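Local coordinates for potential RNA-dependent RNA polymerase (Human picobirnavirus, PDB 5I62), which copies RNA from an RNA template by joining ribonucleoside triphosphates, probably in both transcription and replication of this double-stranded RNA virus's genome, at residues W204-Y218 against W293-L306. Numbering follows the deposited sequence.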
loop_
_atom_site.group_PDB
_atom_site.type_symbol
_atom_site.label_atom_id
_atom_site.label_comp_id
_atom_site.label_asym_id
_atom_site.label_seq_id
_atom_site.Cartn_x
_atom_site.Cartn_y
_atom_site.Cartn_z
ATOM N N TRP A 204 11.402 0.027 2.601
ATOM C CA TRP A 204 12.602 -0.654 2.130
ATOM C C TRP A 204 12.782 -0.305 0.653
ATOM O O TRP A 204 12.099 -0.851 -0.212
ATOM C CB TRP A 204 12.495 -2.161 2.340
ATOM C CG TRP A 204 12.503 -2.594 3.781
ATOM C CD1 TRP A 204 11.574 -2.295 4.742
ATOM C CD2 TRP A 204 13.508 -3.382 4.426
ATOM N NE1 TRP A 204 11.936 -2.867 5.943
ATOM C CE2 TRP A 204 13.126 -3.525 5.779
ATOM C CE3 TRP A 204 14.701 -3.973 3.994
ATOM C CZ2 TRP A 204 13.887 -4.243 6.696
ATOM C CZ3 TRP A 204 15.452 -4.690 4.902
ATOM C CH2 TRP A 204 15.050 -4.811 6.245
ATOM N N MET A 205 13.693 0.623 0.359
ATOM C CA MET A 205 13.922 1.068 -1.019
ATOM C C MET A 205 14.919 0.099 -1.651
ATOM O O MET A 205 16.103 0.104 -1.313
ATOM C CB MET A 205 14.431 2.508 -1.040
ATOM C CG MET A 205 13.403 3.531 -0.571
ATOM S SD MET A 205 14.164 5.168 -0.383
ATOM C CE MET A 205 12.745 6.115 0.083
ATOM N N PHE A 206 14.429 -0.759 -2.550
ATOM C CA PHE A 206 15.186 -1.899 -3.050
ATOM C C PHE A 206 16.117 -1.495 -4.186
ATOM O O PHE A 206 15.820 -0.565 -4.926
ATOM C CB PHE A 206 14.243 -2.987 -3.560
ATOM C CG PHE A 206 13.853 -3.997 -2.524
ATOM C CD1 PHE A 206 13.344 -3.596 -1.306
ATOM C CD2 PHE A 206 13.995 -5.348 -2.768
ATOM C CE1 PHE A 206 12.964 -4.517 -0.344
ATOM C CE2 PHE A 206 13.617 -6.288 -1.810
ATOM C CZ PHE A 206 13.106 -5.862 -0.592
ATOM N N PRO A 207 17.228 -2.219 -4.353
ATOM C CA PRO A 207 18.057 -2.046 -5.551
ATOM C C PRO A 207 17.251 -2.319 -6.808
ATOM O O PRO A 207 16.462 -3.265 -6.867
ATOM C CB PRO A 207 19.174 -3.088 -5.376
ATOM C CG PRO A 207 19.197 -3.398 -3.912
ATOM C CD PRO A 207 17.746 -3.287 -3.476
ATOM N N PHE A 208 17.473 -1.475 -7.814
ATOM C CA PHE A 208 16.867 -1.637 -9.131
ATOM C C PHE A 208 17.023 -3.073 -9.642
ATOM O O PHE A 208 16.060 -3.677 -10.123
ATOM C CB PHE A 208 17.527 -0.621 -10.088
ATOM C CG PHE A 208 16.802 -0.402 -11.404
ATOM C CD1 PHE A 208 15.489 -0.795 -11.594
ATOM C CD2 PHE A 208 17.470 0.227 -12.471
ATOM C CE1 PHE A 208 14.847 -0.575 -12.807
ATOM C CE2 PHE A 208 16.834 0.436 -13.682
ATOM C CZ PHE A 208 15.519 0.032 -13.856
ATOM N N ALA A 209 18.236 -3.637 -9.538
ATOM C CA ALA A 209 18.480 -4.986 -10.052
ATOM C C ALA A 209 17.582 -6.022 -9.370
ATOM O O ALA A 209 17.054 -6.930 -10.029
ATOM C CB ALA A 209 19.955 -5.370 -9.887
ATOM N N VAL A 210 17.402 -5.913 -8.053
ATOM C CA VAL A 210 16.516 -6.849 -7.358
ATOM C C VAL A 210 15.080 -6.665 -7.832
ATOM O O VAL A 210 14.385 -7.641 -8.135
ATOM C CB VAL A 210 16.621 -6.695 -5.825
ATOM C CG1 VAL A 210 15.614 -7.654 -5.109
ATOM C CG2 VAL A 210 18.036 -6.971 -5.341
ATOM N N ASN A 211 14.612 -5.413 -7.898
ATOM C CA ASN A 211 13.239 -5.156 -8.327
ATOM C C ASN A 211 12.987 -5.664 -9.749
ATOM O O ASN A 211 11.921 -6.220 -10.033
ATOM C CB ASN A 211 12.919 -3.664 -8.225
ATOM C CG ASN A 211 12.468 -3.248 -6.836
ATOM O OD1 ASN A 211 12.011 -4.073 -6.028
ATOM N ND2 ASN A 211 12.587 -1.974 -6.553
ATOM N N ILE A 212 13.949 -5.481 -10.661
ATOM C CA ILE A 212 13.814 -6.054 -12.006
ATOM C C ILE A 212 13.626 -7.570 -11.937
ATOM O O ILE A 212 12.720 -8.134 -12.562
ATOM C CB ILE A 212 15.036 -5.693 -12.874
ATOM C CG1 ILE A 212 15.117 -4.187 -13.106
ATOM C CG2 ILE A 212 14.980 -6.456 -14.209
ATOM C CD1 ILE A 212 16.459 -3.737 -13.746
ATOM N N ARG A 213 14.502 -8.263 -11.207
ATOM C CA ARG A 213 14.405 -9.716 -11.163
ATOM C C ARG A 213 13.086 -10.158 -10.528
ATOM O O ARG A 213 12.435 -11.090 -11.017
ATOM C CB ARG A 213 15.597 -10.297 -10.413
ATOM C CG ARG A 213 16.880 -10.312 -11.259
ATOM C CD ARG A 213 16.694 -11.315 -12.352
ATOM N NE ARG A 213 17.122 -12.629 -11.933
ATOM C CZ ARG A 213 16.592 -13.780 -12.326
ATOM N NH1 ARG A 213 15.559 -13.820 -13.149
ATOM N NH2 ARG A 213 17.110 -14.902 -11.860
ATOM N N GLU A 214 12.688 -9.513 -9.430
ATOM C CA GLU A 214 11.404 -9.834 -8.804
ATOM C C GLU A 214 10.251 -9.643 -9.785
ATOM O O GLU A 214 9.393 -10.521 -9.940
ATOM C CB GLU A 214 11.186 -8.961 -7.574
ATOM C CG GLU A 214 12.110 -9.225 -6.415
ATOM C CD GLU A 214 11.895 -8.190 -5.323
ATOM O OE1 GLU A 214 11.678 -6.997 -5.663
ATOM O OE2 GLU A 214 11.945 -8.560 -4.143
ATOM N N LEU A 215 10.238 -8.507 -10.486
ATOM C CA LEU A 215 9.098 -8.171 -11.328
ATOM C C LEU A 215 9.012 -9.029 -12.579
ATOM O O LEU A 215 7.961 -9.043 -13.225
ATOM C CB LEU A 215 9.135 -6.691 -11.702
ATOM C CG LEU A 215 8.842 -5.708 -10.565
ATOM C CD1 LEU A 215 9.038 -4.276 -11.043
ATOM C CD2 LEU A 215 7.435 -5.886 -10.043
ATOM N N GLN A 216 10.084 -9.742 -12.945
ATOM C CA GLN A 216 9.960 -10.718 -14.022
ATOM C C GLN A 216 8.856 -11.736 -13.728
ATOM O O GLN A 216 8.304 -12.335 -14.657
ATOM C CB GLN A 216 11.283 -11.445 -14.243
ATOM C CG GLN A 216 12.377 -10.608 -14.895
ATOM C CD GLN A 216 13.609 -11.443 -15.127
ATOM O OE1 GLN A 216 14.478 -11.534 -14.258
ATOM N NE2 GLN A 216 13.665 -12.113 -16.275
ATOM N N VAL A 217 8.560 -11.973 -12.448
ATOM C CA VAL A 217 7.457 -12.844 -12.050
ATOM C C VAL A 217 6.242 -12.013 -11.658
ATOM O O VAL A 217 5.124 -12.270 -12.114
ATOM C CB VAL A 217 7.861 -13.777 -10.897
ATOM C CG1 VAL A 217 6.603 -14.341 -10.218
ATOM C CG2 VAL A 217 8.719 -14.912 -11.414
ATOM N N TYR A 218 6.435 -11.010 -10.806
ATOM C CA TYR A 218 5.270 -10.355 -10.221
ATOM C C TYR A 218 4.505 -9.524 -11.246
ATOM O O TYR A 218 3.276 -9.391 -11.146
ATOM C CB TYR A 218 5.681 -9.514 -9.022
ATOM C CG TYR A 218 6.164 -10.367 -7.884
ATOM C CD1 TYR A 218 5.296 -11.252 -7.250
ATOM C CD2 TYR A 218 7.478 -10.304 -7.439
ATOM C CE1 TYR A 218 5.721 -12.057 -6.206
ATOM C CE2 TYR A 218 7.914 -11.100 -6.382
ATOM C CZ TYR A 218 7.027 -11.971 -5.766
ATOM O OH TYR A 218 7.440 -12.764 -4.715
ATOM N N TRP A 293 14.354 -18.826 -10.253
ATOM C CA TRP A 293 13.821 -17.633 -9.610
ATOM C C TRP A 293 13.348 -17.925 -8.186
ATOM O O TRP A 293 13.588 -17.131 -7.269
ATOM C CB TRP A 293 12.679 -17.076 -10.457
ATOM C CG TRP A 293 12.122 -15.773 -9.974
ATOM C CD1 TRP A 293 12.492 -14.516 -10.384
ATOM C CD2 TRP A 293 11.089 -15.591 -8.996
ATOM N NE1 TRP A 293 11.753 -13.571 -9.722
ATOM C CE2 TRP A 293 10.887 -14.198 -8.859
ATOM C CE3 TRP A 293 10.311 -16.470 -8.224
ATOM C CZ2 TRP A 293 9.937 -13.660 -7.986
ATOM C CZ3 TRP A 293 9.373 -15.934 -7.347
ATOM C CH2 TRP A 293 9.193 -14.541 -7.241
ATOM N N LEU A 294 12.663 -19.057 -7.987
ATOM C CA LEU A 294 12.125 -19.377 -6.670
ATOM C C LEU A 294 13.235 -19.647 -5.659
ATOM O O LEU A 294 13.080 -19.347 -4.468
ATOM C CB LEU A 294 11.186 -20.580 -6.776
ATOM C CG LEU A 294 9.835 -20.272 -7.419
ATOM C CD1 LEU A 294 9.176 -21.553 -7.948
ATOM C CD2 LEU A 294 8.921 -19.580 -6.394
ATOM N N GLU A 295 14.359 -20.210 -6.112
ATOM C CA GLU A 295 15.459 -20.508 -5.202
ATOM C C GLU A 295 16.357 -19.295 -4.983
ATOM O O GLU A 295 16.915 -19.135 -3.895
ATOM C CB GLU A 295 16.275 -21.687 -5.716
ATOM C CG GLU A 295 15.492 -23.002 -5.760
ATOM C CD GLU A 295 14.964 -23.402 -4.385
ATOM O OE1 GLU A 295 15.721 -23.287 -3.389
ATOM O OE2 GLU A 295 13.781 -23.786 -4.301
ATOM N N ARG A 296 16.534 -18.451 -6.003
ATOM C CA ARG A 296 17.532 -17.382 -5.974
ATOM C C ARG A 296 16.968 -16.013 -5.644
ATOM O O ARG A 296 17.592 -15.263 -4.899
ATOM C CB ARG A 296 18.244 -17.257 -7.322
ATOM C CG ARG A 296 19.390 -18.194 -7.561
ATOM C CD ARG A 296 19.699 -18.213 -9.055
ATOM N NE ARG A 296 20.788 -17.324 -9.436
ATOM C CZ ARG A 296 22.067 -17.585 -9.193
ATOM N NH1 ARG A 296 22.412 -18.702 -8.555
ATOM N NH2 ARG A 296 23.000 -16.739 -9.584
ATOM N N VAL A 297 15.839 -15.648 -6.238
ATOM C CA VAL A 297 15.316 -14.283 -6.166
ATOM C C VAL A 297 14.240 -14.145 -5.100
ATOM O O VAL A 297 14.258 -13.207 -4.302
ATOM C CB VAL A 297 14.769 -13.850 -7.546
ATOM C CG1 VAL A 297 14.178 -12.436 -7.460
ATOM C CG2 VAL A 297 15.844 -13.951 -8.621
ATOM N N PHE A 298 13.251 -15.040 -5.120
ATOM C CA PHE A 298 12.170 -15.001 -4.129
ATOM C C PHE A 298 12.629 -14.718 -2.698
ATOM O O PHE A 298 11.968 -13.926 -2.016
ATOM C CB PHE A 298 11.377 -16.317 -4.171
ATOM C CG PHE A 298 10.314 -16.393 -3.115
ATOM C CD1 PHE A 298 9.079 -15.797 -3.323
ATOM C CD2 PHE A 298 10.563 -17.006 -1.893
ATOM C CE1 PHE A 298 8.103 -15.829 -2.341
ATOM C CE2 PHE A 298 9.583 -17.036 -0.911
ATOM C CZ PHE A 298 8.357 -16.442 -1.145
ATOM N N PRO A 299 13.697 -15.319 -2.176
ATOM C CA PRO A 299 14.021 -15.084 -0.756
ATOM C C PRO A 299 14.604 -13.712 -0.459
ATOM O O PRO A 299 14.684 -13.363 0.721
ATOM C CB PRO A 299 15.044 -16.180 -0.416
ATOM C CG PRO A 299 15.482 -16.750 -1.697
ATOM C CD PRO A 299 14.453 -16.459 -2.732
ATOM N N ILE A 300 15.032 -12.939 -1.467
ATOM C CA ILE A 300 15.828 -11.734 -1.189
ATOM C C ILE A 300 15.027 -10.710 -0.399
ATOM O O ILE A 300 15.561 -10.038 0.491
ATOM C CB ILE A 300 16.369 -11.133 -2.505
ATOM C CG1 ILE A 300 17.417 -12.064 -3.110
ATOM C CG2 ILE A 300 16.922 -9.719 -2.300
ATOM C CD1 ILE A 300 17.748 -11.709 -4.540
ATOM N N LYS A 301 13.737 -10.563 -0.709
ATOM C CA LYS A 301 12.948 -9.542 -0.029
ATOM C C LYS A 301 12.820 -9.821 1.467
ATOM O O LYS A 301 12.484 -8.904 2.226
ATOM C CB LYS A 301 11.569 -9.422 -0.678
ATOM C CG LYS A 301 10.686 -10.685 -0.462
ATOM C CD LYS A 301 9.310 -10.576 -1.129
ATOM C CE LYS A 301 9.352 -10.976 -2.606
ATOM N NZ LYS A 301 9.454 -12.459 -2.795
ATOM N N TYR A 302 13.083 -11.061 1.903
ATOM C CA TYR A 302 13.023 -11.450 3.308
ATOM C C TYR A 302 14.392 -11.514 3.976
ATOM O O TYR A 302 14.476 -11.855 5.162
ATOM C CB TYR A 302 12.322 -12.808 3.442
ATOM C CG TYR A 302 10.950 -12.807 2.794
ATOM C CD1 TYR A 302 9.932 -12.028 3.319
ATOM C CD2 TYR A 302 10.687 -13.555 1.643
ATOM C CE1 TYR A 302 8.670 -11.992 2.724
ATOM C CE2 TYR A 302 9.417 -13.528 1.044
ATOM C CZ TYR A 302 8.422 -12.736 1.600
ATOM O OH TYR A 302 7.152 -12.678 1.055
ATOM N N ALA A 303 15.467 -11.214 3.246
ATOM C CA ALA A 303 16.812 -11.332 3.798
ATOM C C ALA A 303 17.767 -10.218 3.376
ATOM O O ALA A 303 18.912 -10.217 3.835
ATOM C CB ALA A 303 17.428 -12.688 3.414
ATOM N N ILE A 304 17.346 -9.287 2.526
ATOM C CA ILE A 304 18.285 -8.299 1.961
ATOM C C ILE A 304 18.834 -7.414 3.073
ATOM O O ILE A 304 18.086 -7.065 4.008
ATOM C CB ILE A 304 17.592 -7.461 0.865
ATOM C CG1 ILE A 304 18.610 -6.615 0.068
ATOM C CG2 ILE A 304 16.473 -6.589 1.458
ATOM C CD1 ILE A 304 18.006 -5.967 -1.162
ATOM N N PRO A 305 20.131 -7.072 3.073
ATOM C CA PRO A 305 20.645 -6.154 4.094
ATOM C C PRO A 305 19.953 -4.803 3.992
ATOM O O PRO A 305 19.355 -4.465 2.971
ATOM C CB PRO A 305 22.147 -6.047 3.764
ATOM C CG PRO A 305 22.452 -7.333 2.996
ATOM C CD PRO A 305 21.209 -7.573 2.188
ATOM N N LEU A 306 20.038 -4.029 5.072
ATOM C CA LEU A 306 19.436 -2.700 5.150
ATOM C C LEU A 306 20.494 -1.646 5.445
ATOM O O LEU A 306 21.111 -1.675 6.512
ATOM C CB LEU A 306 18.371 -2.649 6.242
ATOM C CG LEU A 306 17.700 -1.294 6.441
ATOM C CD1 LEU A 306 16.880 -0.862 5.200
ATOM C CD2 LEU A 306 16.816 -1.346 7.687
HETATM O O HOH W 1 12.436 -11.087 -3.360
#
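With its chi1 at -175°, which sets CG opposite the backbone N, Trp-293 drives its indole into helix 208-228 as a knob among Arg-213, Glu-214, Val-217 and Tyr-218; Tyr-218, its CG turned beside its own N (chi1 -67°), brings its ring against the benzo edge of the indole. Tryptophan suits the place because it offers both a broad apolar surface and one N-H; the valines suit theirs because compact methyls fit flat groups. Val-217 CG2 lies 3.5 Å from the centroid of the Trp-293 five-membered ring, a close CH-pi contact, while Val-297 CB lies over the opposite face. In the ring plane, Trp-293 NE1 donates to Arg-213 O (2.9 Å), approaching from above the carbonyl plane. The indole edge meets the Tyr-218 face in an offset edge-to-face pair, planes at 72°. Arg-213 lays one guanidinium face on Val-297 CG2, its rotation fixed by an almost straight NH1 bond to in-plane Gln-216 OE1.

Lys-301, long enough to carry a charge into a buried site, brings NZ 2.8 Å from Tyr-218 OH and also donates to Phe-298 O; Asp-330 takes both the ammonium and the tyrosine hydroxyl. A water joins Glu-214 OE2 to Val-297 O and Lys-301 N, and Ser-324 also binds that carboxylate. Further along, branched Ile-304 puts CD1 against Pro-207 CD (3.6 Å), and Leu-306 CD1 sits over the Trp-204 six-membered ring. Within the viral RNA-dependent RNA polymerase fold, strand 199-205 and helix 208-228 thus pack on the end of helix 288-296 and the chain leading into strand 306-309, around a buried polar cluster where the Lys-301 charge, probably balanced by Asp-330, may polarise the Tyr-218 hydroxyl.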